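Local coordinates for large adhesion protein (Lap) involved in biofilm formation (Marinobacter hydrocarbonoclasticus, PDB 6XI3), which probably helps the bacterium attach to surfaces and form biofilm, its tandem Ig-like beta-sandwich repeats binding calcium at their junctions to hold the adhesin extended, at residues 93-98 and 118-123; 147-152 and 201-206. One frame throughout, in Å; residues are numbered along the deposited sequence.

Contact 1. Residues 93-98 and 118-123; sequences LVDGSL and GALDAT. With CA (calcium ion), chain E.
Gly118 to Leu120 run antiparallel to Gly96 to Leu98, at the end of a beta hairpin in an Ig-like sandwich, and the chain then turns into an interdomain calcium site. Gly118 and Leu98 form a hydrogen-bonded pair, Leu98 N reaching Gly118 O at 2.9 Å and Gly118 N returning to Leu98 O. At Ala119 the pairing with Ser97 is non-hydrogen-bonded, and the Ala119 CA-H instead faces Gly96 O. Leu120 pairs with Gly96 through two backbone bonds, Leu120 N giving the shorter, 2.8 Å, to Gly96 O. The Leu120 side chain is swung anti to its own nitrogen (chi1 179°): CB lies 4.0 Å from CD1 of Leu98, CG comes up beside the Asp95 carboxylate, and CD2 reaches the carbonyl of Val94 and CB of Leu93. Val37 of strand 29-38 packs on both Leu98 and Leu120, continuing this apolar patch into the sandwich interior. Asp121 turns its CB outward and sends OD1 to the calcium ion at 2.3 Å. Both oxygens of the Asp95 carboxylate are met on their syn sides by the next two backbone N-H groups: Ala122 N bonds OD1 at 3.0 Å, 28° out of the carboxylate plane, and Thr123 N bonds OD2. This two-pronged grip fixes the rotation of the carboxylate while OD2 also binds the metal. Thr123 adds a backbone ligand, its O lying 2.3 Å from the calcium ion and 3.0 Å from Asp95 OD2.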
loop_
_atom_site.group_PDB
_atom_site.type_symbol
_atom_site.label_atom_id
_atom_site.label_comp_id
_atom_site.label_asym_id
_atom_site.label_seq_id
_atom_site.Cartn_x
_atom_site.Cartn_y
_atom_site.Cartn_z
ATOM N N LEU A 93 -36.605 8.727 33.594
ATOM C CA LEU A 93 -36.933 8.960 32.176
ATOM C C LEU A 93 -35.625 9.075 31.391
ATOM O O LEU A 93 -34.586 9.441 31.993
ATOM C CB LEU A 93 -37.789 10.207 31.996
ATOM C CG LEU A 93 -39.101 10.192 32.786
ATOM C CD1 LEU A 93 -39.912 11.451 32.509
ATOM C CD2 LEU A 93 -39.908 8.950 32.471
ATOM N N VAL A 94 -35.703 8.775 30.098
ATOM C CA VAL A 94 -34.567 8.956 29.155
ATOM C C VAL A 94 -34.698 10.308 28.465
ATOM O O VAL A 94 -35.798 10.863 28.427
ATOM C CB VAL A 94 -34.452 7.796 28.152
ATOM C CG1 VAL A 94 -34.196 6.492 28.879
ATOM C CG2 VAL A 94 -35.644 7.691 27.207
ATOM N N ASP A 95 -33.584 10.776 27.906
ATOM C CA ASP A 95 -33.470 12.059 27.181
ATOM C C ASP A 95 -34.379 12.048 25.947
ATOM O O ASP A 95 -34.709 10.968 25.425
ATOM C CB ASP A 95 -32.005 12.362 26.826
ATOM C CG ASP A 95 -31.157 12.858 27.990
ATOM O OD1 ASP A 95 -31.687 12.897 29.144
ATOM O OD2 ASP A 95 -29.986 13.247 27.737
ATOM N N GLY A 96 -34.694 13.249 25.482
ATOM C CA GLY A 96 -35.579 13.504 24.341
ATOM C C GLY A 96 -36.801 14.273 24.800
ATOM O O GLY A 96 -36.720 14.990 25.832
ATOM N N SER A 97 -37.903 14.126 24.076
ATOM C CA SER A 97 -39.158 14.861 24.355
ATOM C C SER A 97 -39.755 14.348 25.671
ATOM O O SER A 97 -39.611 13.166 25.988
ATOM C CB SER A 97 -40.125 14.689 23.226
ATOM O OG SER A 97 -40.403 13.298 23.098
ATOM N N LEU A 98 -40.393 15.239 26.412
ATOM C CA LEU A 98 -41.253 14.897 27.567
ATOM C C LEU A 98 -42.647 15.363 27.204
ATOM O O LEU A 98 -42.758 16.532 26.785
ATOM C CB LEU A 98 -40.785 15.645 28.818
ATOM C CG LEU A 98 -39.378 15.320 29.290
ATOM C CD1 LEU A 98 -38.977 16.232 30.443
ATOM C CD2 LEU A 98 -39.297 13.855 29.685
ATOM N N GLY A 118 -41.762 19.437 26.810
ATOM C CA GLY A 118 -40.429 19.997 27.072
ATOM C C GLY A 118 -39.407 19.008 26.569
ATOM O O GLY A 118 -39.812 18.004 25.926
ATOM N N ALA A 119 -38.147 19.253 26.856
ATOM C CA ALA A 119 -37.036 18.371 26.431
ATOM C C ALA A 119 -36.179 18.050 27.664
ATOM O O ALA A 119 -36.050 18.933 28.537
ATOM C CB ALA A 119 -36.270 19.076 25.338
ATOM N N LEU A 120 -35.672 16.815 27.749
ATOM C CA LEU A 120 -34.745 16.354 28.802
ATOM C C LEU A 120 -33.383 16.064 28.151
ATOM O O LEU A 120 -33.357 15.354 27.119
ATOM C CB LEU A 120 -35.320 15.084 29.428
ATOM C CG LEU A 120 -34.489 14.423 30.528
ATOM C CD1 LEU A 120 -34.255 15.356 31.712
ATOM C CD2 LEU A 120 -35.167 13.149 31.011
ATOM N N ASP A 121 -32.309 16.576 28.757
ATOM C CA ASP A 121 -30.910 16.335 28.312
ATOM C C ASP A 121 -30.020 16.266 29.548
ATOM O O ASP A 121 -29.310 17.223 29.831
ATOM C CB ASP A 121 -30.464 17.361 27.280
ATOM C CG ASP A 121 -29.113 17.015 26.640
ATOM O OD1 ASP A 121 -28.592 15.876 26.824
ATOM O OD2 ASP A 121 -28.630 17.863 25.933
ATOM N N ALA A 122 -30.205 15.191 30.298
ATOM C CA ALA A 122 -29.510 14.872 31.545
ATOM C C ALA A 122 -28.256 14.067 31.220
ATOM O O ALA A 122 -27.453 13.971 32.119
ATOM C CB ALA A 122 -30.416 14.089 32.464
ATOM N N THR A 123 -28.136 13.469 30.026
ATOM C CA THR A 123 -26.982 12.577 29.687
ATOM C C THR A 123 -26.290 13.056 28.398
ATOM O O THR A 123 -26.975 13.231 27.369
ATOM C CB THR A 123 -27.429 11.112 29.614
ATOM O OG1 THR A 123 -28.125 10.786 30.813
ATOM C CG2 THR A 123 -26.281 10.139 29.476
HETATM CA CA CA E . -28.671 13.766 25.968
HETATM O O HOH W 1 -27.092 14.413 24.299
#

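Contact 2. Residues 147-152 and 201-206; sequences TTDVAP and AQDRNG. With CA (calcium ion), chain E.
The interdomain calcium site receives two of its ligands from the second Ig-like domain here, where the loop after strand 140-148 meets the type I turn Asp203 to Gly206. Asp149 OD2 binds the calcium ion at 2.1 Å and Asn205 OD1 at 2.3 Å, their carboxylate and amide planes 51° apart. Asn205 ND2 is held by Leu120 O of the preceding domain. The other oxygen of Asp149, OD1, takes a salt bridge from Arg204 NH1 at 3.1 Å; NH1 comes to the anti side of the carboxylate, while OD1 lies in the guanidinium plane, so Arg204 steadies a metal ligand from the second shell and would probably offset some of the negative charge around it. The arginine chain, extended from CG to NE, lays the guanidinium along residues 150-152: Val150 O and Ala151 N lie over one of its faces, and Pro152 CD is 3.6 Å from NH2. Backbone joins the segments as well, Arg204 N bonding Asp149 O at 2.9 Å. Both Val150 methyls lie near Gln202 O, CG1 at 3.6 Å, and water 2 bridges that same carbonyl to Ala151 N. Within the turn, Asp203 OD1 accepts Asn205 N from above its carboxylate plane, making an Asx turn, while Asp203 OD2 receives a hydrogen bond from calcium-bound water 1 at 2.5 Å.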
loop_
_atom_site.group_PDB
_atom_site.type_symbol
_atom_site.label_atom_id
_atom_site.label_comp_id
_atom_site.label_asym_id
_atom_site.label_seq_id
_atom_site.Cartn_x
_atom_site.Cartn_y
_atom_site.Cartn_z
ATOM N N THR A 147 -21.857 3.114 23.667
ATOM C CA THR A 147 -22.529 4.404 23.432
ATOM C C THR A 147 -23.032 4.929 24.763
ATOM O O THR A 147 -23.201 4.133 25.675
ATOM C CB THR A 147 -23.674 4.258 22.413
ATOM O OG1 THR A 147 -24.682 3.416 22.966
ATOM C CG2 THR A 147 -23.180 3.701 21.097
ATOM N N THR A 148 -23.348 6.216 24.788
ATOM C CA THR A 148 -24.026 6.902 25.905
ATOM C C THR A 148 -25.160 7.727 25.296
ATOM O O THR A 148 -24.912 8.429 24.313
ATOM C CB THR A 148 -23.022 7.781 26.673
ATOM O OG1 THR A 148 -21.961 6.934 27.099
ATOM C CG2 THR A 148 -23.625 8.458 27.879
ATOM N N ASP A 149 -26.359 7.650 25.879
ATOM C CA ASP A 149 -27.559 8.379 25.406
ATOM C C ASP A 149 -27.930 8.025 23.957
ATOM O O ASP A 149 -28.519 8.859 23.280
ATOM C CB ASP A 149 -27.394 9.895 25.507
ATOM C CG ASP A 149 -28.764 10.570 25.613
ATOM O OD1 ASP A 149 -29.683 9.852 26.012
ATOM O OD2 ASP A 149 -28.892 11.758 25.235
ATOM N N VAL A 150 -27.627 6.822 23.502
ATOM C CA VAL A 150 -28.148 6.278 22.216
ATOM C C VAL A 150 -29.133 5.159 22.546
ATOM O O VAL A 150 -28.761 4.282 23.330
ATOM C CB VAL A 150 -27.003 5.751 21.332
ATOM C CG1 VAL A 150 -27.540 5.138 20.034
ATOM C CG2 VAL A 150 -25.995 6.845 21.061
ATOM N N ALA A 151 -30.340 5.206 21.975
ATOM C CA ALA A 151 -31.455 4.297 22.334
ATOM C C ALA A 151 -31.097 2.877 21.935
ATOM O O ALA A 151 -30.633 2.652 20.823
ATOM C CB ALA A 151 -32.753 4.717 21.660
ATOM N N PRO A 152 -31.346 1.869 22.790
ATOM C CA PRO A 152 -31.281 0.476 22.346
ATOM C C PRO A 152 -32.105 0.269 21.063
ATOM O O PRO A 152 -33.065 1.013 20.855
ATOM C CB PRO A 152 -31.833 -0.297 23.550
ATOM C CG PRO A 152 -31.465 0.574 24.716
ATOM C CD PRO A 152 -31.663 1.994 24.221
ATOM N N ALA A 201 -23.634 7.382 15.140
ATOM C CA ALA A 201 -25.021 7.108 15.568
ATOM C C ALA A 201 -25.626 8.441 15.978
ATOM O O ALA A 201 -24.952 9.454 15.797
ATOM C CB ALA A 201 -25.013 6.075 16.663
ATOM N N GLN A 202 -26.869 8.431 16.449
ATOM C CA GLN A 202 -27.537 9.670 16.894
ATOM C C GLN A 202 -27.967 9.454 18.348
ATOM O O GLN A 202 -28.480 8.380 18.656
ATOM C CB GLN A 202 -28.681 10.000 15.927
ATOM C CG GLN A 202 -29.105 11.454 15.994
ATOM C CD GLN A 202 -30.171 11.818 14.989
ATOM O OE1 GLN A 202 -31.364 11.533 15.162
ATOM N NE2 GLN A 202 -29.733 12.520 13.960
ATOM N N ASP A 203 -27.710 10.416 19.217
ATOM C CA ASP A 203 -28.140 10.341 20.623
ATOM C C ASP A 203 -29.612 10.794 20.665
ATOM O O ASP A 203 -30.181 11.241 19.631
ATOM C CB ASP A 203 -27.174 11.098 21.541
ATOM C CG ASP A 203 -27.301 12.602 21.539
ATOM O OD1 ASP A 203 -28.291 13.118 20.962
ATOM O OD2 ASP A 203 -26.412 13.254 22.135
ATOM N N ARG A 204 -30.233 10.648 21.813
ATOM C CA ARG A 204 -31.698 10.838 21.931
ATOM C C ARG A 204 -32.032 12.324 21.831
ATOM O O ARG A 204 -33.219 12.638 21.756
ATOM C CB ARG A 204 -32.167 10.267 23.253
ATOM C CG ARG A 204 -31.948 8.779 23.425
ATOM C CD ARG A 204 -32.602 8.449 24.743
ATOM N NE ARG A 204 -32.675 7.045 25.042
ATOM C CZ ARG A 204 -31.813 6.369 25.781
ATOM N NH1 ARG A 204 -30.728 6.945 26.259
ATOM N NH2 ARG A 204 -32.002 5.088 25.981
ATOM N N ASN A 205 -31.045 13.224 21.856
ATOM C CA ASN A 205 -31.331 14.661 21.607
ATOM C C ASN A 205 -31.054 15.010 20.143
ATOM O O ASN A 205 -31.075 16.174 19.828
ATOM C CB ASN A 205 -30.593 15.568 22.589
ATOM C CG ASN A 205 -31.036 15.324 24.009
ATOM O OD1 ASN A 205 -30.409 14.535 24.713
ATOM N ND2 ASN A 205 -32.120 15.983 24.410
ATOM N N GLY A 206 -30.857 14.032 19.269
ATOM C CA GLY A 206 -30.697 14.294 17.826
ATOM C C GLY A 206 -29.284 14.722 17.445
ATOM O O GLY A 206 -29.142 15.278 16.350
HETATM CA CA CA E . -28.671 13.766 25.968
HETATM O O HOH W 2 -30.684 7.496 19.986
HETATM O O HOH W 1 -27.092 14.413 24.299
#

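Overall arrangement
Contacts 1 and 2 face each other across one calcium ion, their centres about 11 Å apart, and each closes the end of a different Ig-like domain. Contact 1 is a regular hairpin end, rich in paired backbone bonds and with its own leucines turned to the sandwich interior; contact 2 joins two loops, and there a salt bridge, a bridging water and an Asx turn take the place of strand pairing. Both are partly buried. Residues 93-98 and 118-123 give three ligands, residues 147-152 and 201-206 two, and water 1 completes the set. Besides the shared metal, a direct polar contact joins them, consistent with a stiffened domain junction.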